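Local coordinates for protein catalase (Pseudomonas syringae, PDB 1M7S) that breaks down hydrogen peroxide into water and oxygen with the help of a bound heme, protecting the cell from peroxide damage, at residues 220-223 against 224-227; 153-156 against 157-160; 423-426 against 427-431. One frame throughout, in Å; residues are numbered along the deposited sequence.

In the fold
All three contacts are helix starts at the periphery of the subunit, each within one continuous run of chain. In chain order come contact 2, which opens helix 155-163, contact 1, which opens helix 223-232 after barrel strand 205-214, and contact 3, which opens helix 424-438. Contacts 1 and 3 have centres about 13 Å apart and touch through the Asp222-Lys425 salt bridge, which joins the catalase core part of the chain to its C-terminal helical part. Contact 2 lies with its centre about 22 Å from each of the others and meets neither directly. Helices 223-232 and 155-163 thus meet the two ends of helix 424-438, contact 1 at its start and Asp155 and Phe159 of contact 2 at its end.

Contact 1 of 3, residues 220-223 against 224-227; sequences NLDP and KEVA
Glu225 folds its side chain back across Asp222 at about a right angle, its CG 3.1 Å from Asp222 OD2, and the two make a capping box at the start of helix 223-232. Asp222 is the N-cap. Its OD2 accepts from Glu225 N at 3.2 Å, met nearly along the C-O direction, while its own backbone N gives a hydrogen to Glu225 OE2 at 2.9 Å with an N-H...O angle of 159°. That second bond uses the anti lone pair of OE2, the one turned from the other carboxylate oxygen. The torsions match these roles: Asp222 CG sits between its backbone N and carbonyl carbon (chi1 66°), which brings OD2 round to the helix N-H, whereas the extended Glu225 chain carries OE2 back to the N-H of the N-cap residue.

The price is two carboxylates close together, their planes 46° apart and OD2 of Asp222 3.5 Å from OE2 of Glu225. Lys425 of helix 424-438 forms a salt bridge with Asp222 OD1, which probably eases this repulsion, and a water donates to Glu225 OE2 and, weakly, to Asp222 OD1. The first helical bonds follow, Val226 N to Asp222 O and Ala227 N to Pro223 O, with Pro223 occupying the first helical position, where its missing N-H costs no bond within the helix. Beside the box, Leu221 adds an apolar touch outside the helix. Its backbone is tied to Thr181, and its CB rests 3.6 Å from CG2 of Val226, the branch that also lies 3.3 Å from Asp222 O.

Contact 2 of 3, residues 153-156 against 157-160; sequences DNDS and RRFD
Asn154, the N-cap of helix 155-163, lays its amide across the aliphatic chain of Arg157, ND2 3.8 Å from Arg157 CG, and its O accepts from Arg157 N. Its OD1 is gripped by two donors from one residue, Ser156 OG at 2.6 Å and Ser156 N at 3.3 Å, both arriving from the same face of the amide. The Ser156 rotamer (chi1 69°) brings OG alongside the N-H, to that same oxygen.

Packing is tight around Asp155 O, which accepts from Phe159 N and lies 3.3 Å from both Phe159 CD1 and Arg158 CG; that CG methylene in turn sits over the centre of the Phe159 ring. Phe159 is buried against Ser437 and Leu438 of helix 424-438 and Met449 of helix 443-456. Buried Asp160 and Arg157 carry the helix into a subunit interface, where Asp160 OD2 bonds to Tyr376 OH and Arg157 NE to Gly373 O, both of a neighbouring subunit.

The looser link is Asp155 with Arg158. Here the carboxylate is stacked on the guanidinium, planes 30° apart, and Asp155 OD1 lies over one face, 3.7 Å from Arg158 NH1; this long salt bridge is charge attraction alone. Firmer partners are Ser437 OG for Asp155 OD2, Phe144 O for Arg158 NH1 and Tyr176 OH for NH2. Two waters probably donate to Asn154 O, one accepting from Arg158 NE at 3.0 Å, the other from Arg157 NH1 at 2.9 Å.

Contact 3 of 3, residues 423-426 against 427-431; sequences SAKE and KTDLV
Lys425 and Asp429, one helical turn apart, cross their side chains obliquely on the side of the helix that faces the 220-223 loop, and Lys425 NZ closes on Asp429 OD2 at 2.7 Å. This salt bridge is also a hydrogen bond, received on the syn lone pair of the carboxylate oxygen. The lysine chain starts anti to the backbone N (chi1 177°), then bends at chi2 and chi4, which turns its end back toward the next turn of the helix. The same ammonium also bridges to Asp222, and Asn178 ND2 donates to Asp429 OD2, so the lysine lies between two acids and the shared oxygen has two donors.

These residues belong to the first turns of helix 424-438, which starts with a capping box. Ser423, at the N-cap, accepts Glu426 N on OG at 2.9 Å. In return Glu426, extended beyond CG, reaches back so that OE1 takes Ser423 N at 2.8 Å, the bond almost straight and arriving on the anti side, 24° out of the carboxylate plane.

Lys427 sends its chain to the N-terminal side, along Ser423 O, which its CB and CG each approach to 3.4 Å, toward a cation-pi contact with Tyr419. Leu430 is buried and packs on Tyr176 of helix 169-176 and Tyr460 of helix 458-467. Thr428 OG1 comes 3.0 Å from Ala424 O and also bonds to Arg463 NH2.

Contact 1 of 3, residues 220-223 against 224-227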
loop_
_atom_site.group_PDB
_atom_site.type_symbol
_atom_site.label_atom_id
_atom_site.label_comp_id
_atom_site.label_asym_id
_atom_site.label_seq_id
_atom_site.Cartn_x
_atom_site.Cartn_y
_atom_site.Cartn_z
ATOM N N ASN A 220 -28.439 -0.422 30.689
ATOM C CA ASN A 220 -27.145 0.218 30.831
ATOM C C ASN A 220 -26.507 -0.123 32.179
ATOM O O ASN A 220 -27.156 -0.460 33.184
ATOM C CB ASN A 220 -27.394 1.756 30.790
ATOM C CG ASN A 220 -27.957 2.168 29.446
ATOM O OD1 ASN A 220 -27.486 1.700 28.411
ATOM N ND2 ASN A 220 -28.949 3.036 29.422
ATOM N N LEU A 221 -25.186 0.063 32.216
ATOM C CA LEU A 221 -24.412 -0.130 33.426
ATOM C C LEU A 221 -24.196 1.232 34.075
ATOM O O LEU A 221 -24.013 2.200 33.336
ATOM C CB LEU A 221 -23.016 -0.703 33.083
ATOM C CG LEU A 221 -23.023 -2.026 32.358
ATOM C CD1 LEU A 221 -21.609 -2.397 31.891
ATOM C CD2 LEU A 221 -23.582 -3.168 33.214
ATOM N N ASP A 222 -24.186 1.296 35.403
ATOM C CA ASP A 222 -23.849 2.574 36.050
ATOM C C ASP A 222 -22.362 2.483 36.338
ATOM O O ASP A 222 -21.712 1.454 36.098
ATOM C CB ASP A 222 -24.788 2.882 37.207
ATOM C CG ASP A 222 -24.649 1.923 38.361
ATOM O OD1 ASP A 222 -25.584 1.919 39.201
ATOM O OD2 ASP A 222 -23.636 1.203 38.493
ATOM N N PRO A 223 -21.736 3.557 36.752
ATOM C CA PRO A 223 -20.294 3.650 36.926
ATOM C C PRO A 223 -19.672 2.538 37.755
ATOM O O PRO A 223 -18.643 1.962 37.356
ATOM C CB PRO A 223 -19.982 5.079 37.406
ATOM C CG PRO A 223 -21.207 5.807 36.899
ATOM C CD PRO A 223 -22.394 4.862 36.951
ATOM N N LYS A 224 -20.261 2.178 38.884
ATOM C CA LYS A 224 -19.790 1.075 39.714
ATOM C C LYS A 224 -19.910 -0.269 39.032
ATOM O O LYS A 224 -19.011 -1.142 39.167
ATOM C CB LYS A 224 -20.548 1.080 41.068
ATOM C CG LYS A 224 -19.930 2.155 41.957
ATOM C CD LYS A 224 -20.577 2.290 43.327
ATOM C CE LYS A 224 -19.801 3.288 44.195
ATOM N NZ LYS A 224 -20.070 3.045 45.658
ATOM N N GLU A 225 -20.965 -0.491 38.244
ATOM C CA GLU A 225 -21.108 -1.750 37.517
ATOM C C GLU A 225 -20.089 -1.829 36.375
ATOM O O GLU A 225 -19.620 -2.937 36.104
ATOM C CB GLU A 225 -22.504 -1.953 36.943
ATOM C CG GLU A 225 -23.586 -1.813 38.020
ATOM C CD GLU A 225 -24.981 -1.914 37.436
ATOM O OE1 GLU A 225 -25.813 -2.716 37.921
ATOM O OE2 GLU A 225 -25.297 -1.161 36.498
ATOM N N VAL A 226 -19.812 -0.688 35.753
ATOM C CA VAL A 226 -18.796 -0.671 34.691
ATOM C C VAL A 226 -17.454 -1.172 35.216
ATOM O O VAL A 226 -16.801 -2.036 34.623
ATOM C CB VAL A 226 -18.662 0.781 34.183
ATOM C CG1 VAL A 226 -17.375 1.000 33.392
ATOM C CG2 VAL A 226 -19.898 1.097 33.349
ATOM N N ALA A 227 -17.042 -0.641 36.373
ATOM C CA ALA A 227 -15.728 -1.034 36.925
ATOM C C ALA A 227 -15.720 -2.508 37.266
ATOM O O ALA A 227 -14.786 -3.288 37.003
ATOM C CB ALA A 227 -15.469 -0.087 38.101
HETATM O O HOH W 1 -27.795 0.164 37.140
#

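Contact 2 of 3, residues 153-156 against 157-160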
loop_
_atom_site.group_PDB
_atom_site.type_symbol
_atom_site.label_atom_id
_atom_site.label_comp_id
_atom_site.label_asym_id
_atom_site.label_seq_id
_atom_site.Cartn_x
_atom_site.Cartn_y
_atom_site.Cartn_z
ATOM N N ASP A 153 -5.619 8.839 27.729
ATOM C CA ASP A 153 -6.835 9.665 27.724
ATOM C C ASP A 153 -6.503 10.958 28.478
ATOM O O ASP A 153 -5.764 10.981 29.453
ATOM C CB ASP A 153 -7.974 8.869 28.345
ATOM C CG ASP A 153 -8.392 7.684 27.503
ATOM O OD1 ASP A 153 -8.306 7.676 26.263
ATOM O OD2 ASP A 153 -8.858 6.643 28.049
ATOM N N ASN A 154 -7.026 12.080 28.017
ATOM C CA ASN A 154 -6.746 13.391 28.623
ATOM C C ASN A 154 -7.951 14.246 28.264
ATOM O O ASN A 154 -7.992 14.882 27.211
ATOM C CB ASN A 154 -5.469 14.004 28.044
ATOM C CG ASN A 154 -5.204 15.397 28.618
ATOM O OD1 ASN A 154 -6.023 15.921 29.389
ATOM N ND2 ASN A 154 -4.076 16.008 28.224
ATOM N N ASP A 155 -8.983 14.209 29.131
ATOM C CA ASP A 155 -10.215 14.905 28.777
ATOM C C ASP A 155 -10.147 16.414 28.813
ATOM O O ASP A 155 -10.995 17.013 28.115
ATOM C CB ASP A 155 -11.385 14.387 29.598
ATOM C CG ASP A 155 -11.603 12.892 29.554
ATOM O OD1 ASP A 155 -11.132 12.120 28.676
ATOM O OD2 ASP A 155 -12.307 12.419 30.501
ATOM N N SER A 156 -9.072 17.057 29.275
ATOM C CA SER A 156 -8.952 18.495 29.096
ATOM C C SER A 156 -8.978 18.851 27.621
ATOM O O SER A 156 -9.321 20.014 27.315
ATOM C CB SER A 156 -7.686 18.966 29.859
ATOM O OG SER A 156 -6.538 18.460 29.169
ATOM N N ARG A 157 -8.485 17.983 26.733
ATOM C CA ARG A 157 -8.400 18.251 25.319
ATOM C C ARG A 157 -9.777 18.358 24.663
ATOM O O ARG A 157 -10.012 19.331 23.945
ATOM C CB ARG A 157 -7.532 17.168 24.629
ATOM C CG ARG A 157 -6.092 17.081 25.177
ATOM C CD ARG A 157 -5.193 16.028 24.536
ATOM N NE ARG A 157 -5.103 16.266 23.116
ATOM C CZ ARG A 157 -5.800 15.711 22.116
ATOM N NH1 ARG A 157 -6.656 14.748 22.411
ATOM N NH2 ARG A 157 -5.624 16.117 20.877
ATOM N N ARG A 158 -10.676 17.419 24.946
ATOM C CA ARG A 158 -12.020 17.503 24.343
ATOM C C ARG A 158 -12.772 18.728 24.890
ATOM O O ARG A 158 -13.555 19.300 24.133
ATOM C CB ARG A 158 -12.833 16.238 24.609
ATOM C CG ARG A 158 -13.339 15.982 26.030
ATOM C CD ARG A 158 -14.057 14.645 26.172
ATOM N NE ARG A 158 -13.241 13.493 25.794
ATOM C CZ ARG A 158 -13.610 12.218 25.909
ATOM N NH1 ARG A 158 -12.810 11.229 25.486
ATOM N NH2 ARG A 158 -14.759 11.929 26.495
ATOM N N PHE A 159 -12.439 19.152 26.116
ATOM C CA PHE A 159 -13.212 20.293 26.647
ATOM C C PHE A 159 -12.668 21.636 26.223
ATOM O O PHE A 159 -13.447 22.588 26.095
ATOM C CB PHE A 159 -13.492 20.212 28.142
ATOM C CG PHE A 159 -14.371 19.024 28.487
ATOM C CD1 PHE A 159 -13.899 18.031 29.297
ATOM C CD2 PHE A 159 -15.677 18.985 27.983
ATOM C CE1 PHE A 159 -14.707 16.940 29.624
ATOM C CE2 PHE A 159 -16.487 17.897 28.306
ATOM C CZ PHE A 159 -16.016 16.877 29.130
ATOM N N ASP A 160 -11.416 21.708 25.823
ATOM C CA ASP A 160 -10.886 22.899 25.161
ATOM C C ASP A 160 -11.630 23.020 23.826
ATOM O O ASP A 160 -12.250 24.054 23.485
ATOM C CB ASP A 160 -9.375 22.680 24.940
ATOM C CG ASP A 160 -8.690 23.710 24.072
ATOM O OD1 ASP A 160 -9.212 24.837 24.008
ATOM O OD2 ASP A 160 -7.631 23.401 23.474
HETATM O O HOH W 2 -10.412 14.159 25.218
HETATM O O HOH W 3 -7.077 13.359 24.936
#

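Contact 3 of 3, residues 423-426 against 427-431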
loop_
_atom_site.group_PDB
_atom_site.type_symbol
_atom_site.label_atom_id
_atom_site.label_comp_id
_atom_site.label_asym_id
_atom_site.label_seq_id
_atom_site.Cartn_x
_atom_site.Cartn_y
_atom_site.Cartn_z
ATOM N N SER A 423 -34.082 10.041 35.594
ATOM C CA SER A 423 -34.467 9.797 36.993
ATOM C C SER A 423 -33.468 10.487 37.916
ATOM O O SER A 423 -32.376 10.861 37.504
ATOM C CB SER A 423 -34.489 8.296 37.284
ATOM O OG SER A 423 -33.150 7.808 37.355
ATOM N N ALA A 424 -33.789 10.596 39.227
ATOM C CA ALA A 424 -32.857 11.128 40.196
ATOM C C ALA A 424 -31.532 10.353 40.167
ATOM O O ALA A 424 -30.433 10.909 40.278
ATOM C CB ALA A 424 -33.419 10.982 41.629
ATOM N N LYS A 425 -31.624 9.026 40.097
ATOM C CA LYS A 425 -30.413 8.206 40.101
ATOM C C LYS A 425 -29.605 8.474 38.819
ATOM O O LYS A 425 -28.385 8.654 38.894
ATOM C CB LYS A 425 -30.778 6.729 40.181
ATOM C CG LYS A 425 -29.575 5.778 40.122
ATOM C CD LYS A 425 -29.913 4.640 39.170
ATOM C CE LYS A 425 -28.852 3.555 39.110
ATOM N NZ LYS A 425 -27.445 4.049 39.237
ATOM N N GLU A 426 -30.310 8.532 37.684
ATOM C CA GLU A 426 -29.622 8.776 36.403
ATOM C C GLU A 426 -29.002 10.171 36.424
ATOM O O GLU A 426 -27.918 10.434 35.886
ATOM C CB GLU A 426 -30.548 8.570 35.213
ATOM C CG GLU A 426 -31.048 7.155 34.978
ATOM C CD GLU A 426 -32.261 7.035 34.074
ATOM O OE1 GLU A 426 -33.078 7.978 33.906
ATOM O OE2 GLU A 426 -32.467 5.945 33.471
ATOM N N LYS A 427 -29.682 11.148 37.024
ATOM C CA LYS A 427 -29.151 12.491 37.122
ATOM C C LYS A 427 -27.839 12.481 37.912
ATOM O O LYS A 427 -26.874 13.130 37.527
ATOM C CB LYS A 427 -30.147 13.457 37.790
ATOM C CG LYS A 427 -31.204 14.011 36.809
ATOM C CD LYS A 427 -31.982 15.095 37.573
ATOM C CE LYS A 427 -33.210 15.584 36.824
ATOM N NZ LYS A 427 -34.151 14.439 36.616
ATOM N N THR A 428 -27.836 11.798 39.046
ATOM C CA THR A 428 -26.628 11.719 39.898
ATOM C C THR A 428 -25.421 11.115 39.194
ATOM O O THR A 428 -24.306 11.613 39.362
ATOM C CB THR A 428 -27.025 10.939 41.172
ATOM O OG1 THR A 428 -27.986 11.819 41.808
ATOM C CG2 THR A 428 -25.837 10.659 42.056
ATOM N N ASP A 429 -25.620 10.051 38.468
ATOM C CA ASP A 429 -24.563 9.385 37.693
ATOM C C ASP A 429 -24.093 10.298 36.578
ATOM O O ASP A 429 -22.861 10.472 36.435
ATOM C CB ASP A 429 -25.028 8.026 37.171
ATOM C CG ASP A 429 -25.198 7.026 38.299
ATOM O OD1 ASP A 429 -24.596 7.269 39.376
ATOM O OD2 ASP A 429 -25.916 6.013 38.129
ATOM N N LEU A 430 -25.023 10.940 35.844
ATOM C CA LEU A 430 -24.604 11.892 34.803
ATOM C C LEU A 430 -23.703 12.969 35.363
ATOM O O LEU A 430 -22.629 13.328 34.885
ATOM C CB LEU A 430 -25.826 12.519 34.119
ATOM C CG LEU A 430 -25.566 13.790 33.279
ATOM C CD1 LEU A 430 -24.633 13.559 32.106
ATOM C CD2 LEU A 430 -26.886 14.368 32.837
ATOM N N VAL A 431 -24.154 13.674 36.398
ATOM C CA VAL A 431 -23.450 14.765 37.043
ATOM C C VAL A 431 -22.086 14.368 37.573
ATOM O O VAL A 431 -21.118 15.088 37.350
ATOM C CB VAL A 431 -24.476 15.210 38.133
ATOM C CG1 VAL A 431 -23.892 15.410 39.494
ATOM C CG2 VAL A 431 -25.226 16.404 37.560
#